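Local coordinates for putative dehydratase (Mesorhizobium loti, PDB 2POZ), which is of unproven function but is probably a lyase of the mandelate racemase/muconate lactonizing enzyme family, within the enolase superfamily, at residues Glu332-Pro335 and Ala336-Ala339. Sequence-based numbering, arbitrary orientation.
Sequences EHYP and AFKA
One face of the Phe-337 ring is covered by Tyr-334. Tyr-334 CB lies over the centre of the Phe-337 ring as a CH-pi contact, 3.9 Å from the centroid and 12° off the normal. Tyr-334 CD1 reaches Phe-337 CZ on the same face at 3.4 Å. The two side chains run side by side in the same direction, their ring planes inclined at 43°, neither stacked nor edge-to-face. Both CG atoms stand anti to their own carbonyl carbon, which sends both side chains the same way. The His-333 ring has Pro-335 N over one face, near the rim, and meets Phe-358 edge-to-face. Lys-338 bends at chi2 and chi4 and crosses His-333 at about a right angle, Lys-338 CE to His-333 CE1 4.0 Å. Lys-338 NZ goes on to a hydrogen bond with Tyr-343 OH. The backbone is a 3-10 turn: Phe-337 N donates to Tyr-334 O (3.2 Å) and Lys-338 N to Pro-335 O (3.3 Å). The turn leads the chain out of strand 331-333, which pairs with strand 123-128, and His-333 and Lys-338 touch helix 312-324. The contact between the aromatic side chains is apolar, while main-chain bonds hold the turn; the lysine adds aliphatic packing here and spends its charged end elsewhere.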
# COMPACT_ATOMS: atom_id res chain seq x y z
N GLU A 332 -7.68 36.41 -2.96
CA GLU A 332 -8.91 36.37 -3.76
C GLU A 332 -9.85 37.55 -3.46
O GLU A 332 -10.13 37.84 -2.30
CB GLU A 332 -9.67 35.06 -3.51
CG GLU A 332 -11.03 34.99 -4.22
CD GLU A 332 -11.77 33.68 -3.97
OE1 GLU A 332 -11.74 33.20 -2.82
OE2 GLU A 332 -12.40 33.16 -4.92
N HIS A 333 -10.34 38.21 -4.51
CA HIS A 333 -11.24 39.35 -4.32
C HIS A 333 -12.42 39.32 -5.30
O HIS A 333 -12.28 38.86 -6.44
CB HIS A 333 -10.44 40.65 -4.48
CG HIS A 333 -11.21 41.88 -4.13
ND1 HIS A 333 -11.83 42.05 -2.91
CD2 HIS A 333 -11.44 43.02 -4.83
CE1 HIS A 333 -12.40 43.24 -2.87
NE2 HIS A 333 -12.19 43.84 -4.02
N TYR A 334 -13.58 39.80 -4.84
CA TYR A 334 -14.81 39.86 -5.65
C TYR A 334 -15.21 41.34 -5.73
O TYR A 334 -16.19 41.75 -5.11
CB TYR A 334 -15.95 39.09 -4.98
CG TYR A 334 -15.77 37.59 -4.85
CD1 TYR A 334 -16.56 36.70 -5.57
CD2 TYR A 334 -14.82 37.06 -3.96
CE1 TYR A 334 -16.43 35.31 -5.41
CE2 TYR A 334 -14.68 35.68 -3.80
CZ TYR A 334 -15.49 34.82 -4.52
OH TYR A 334 -15.36 33.45 -4.34
N PRO A 335 -14.46 42.15 -6.48
CA PRO A 335 -14.79 43.58 -6.59
C PRO A 335 -16.22 43.93 -7.02
O PRO A 335 -16.80 44.89 -6.51
CB PRO A 335 -13.72 44.10 -7.55
CG PRO A 335 -13.44 42.93 -8.42
CD PRO A 335 -13.40 41.78 -7.43
N ALA A 336 -16.80 43.15 -7.93
CA ALA A 336 -18.16 43.42 -8.41
C ALA A 336 -19.25 43.40 -7.33
O ALA A 336 -20.24 44.13 -7.43
CB ALA A 336 -18.52 42.44 -9.54
N PHE A 337 -19.07 42.57 -6.30
CA PHE A 337 -20.06 42.46 -5.23
C PHE A 337 -20.29 43.76 -4.47
O PHE A 337 -21.38 44.00 -3.94
CB PHE A 337 -19.64 41.36 -4.24
CG PHE A 337 -19.74 39.97 -4.80
CD1 PHE A 337 -19.86 39.75 -6.17
CD2 PHE A 337 -19.72 38.86 -3.95
CE1 PHE A 337 -19.94 38.47 -6.69
CE2 PHE A 337 -19.80 37.57 -4.46
CZ PHE A 337 -19.92 37.37 -5.83
N LYS A 338 -19.27 44.61 -4.41
CA LYS A 338 -19.38 45.87 -3.70
C LYS A 338 -20.35 46.84 -4.39
O LYS A 338 -20.76 47.83 -3.79
CB LYS A 338 -18.00 46.52 -3.56
CG LYS A 338 -17.21 46.08 -2.32
CD LYS A 338 -16.94 44.59 -2.29
CE LYS A 338 -15.94 44.21 -1.20
NZ LYS A 338 -16.46 44.40 0.19
N ALA A 339 -20.72 46.55 -5.63
CA ALA A 339 -21.62 47.41 -6.39
C ALA A 339 -23.09 46.95 -6.35
O ALA A 339 -23.97 47.63 -6.88
CB ALA A 339 -21.15 47.50 -7.85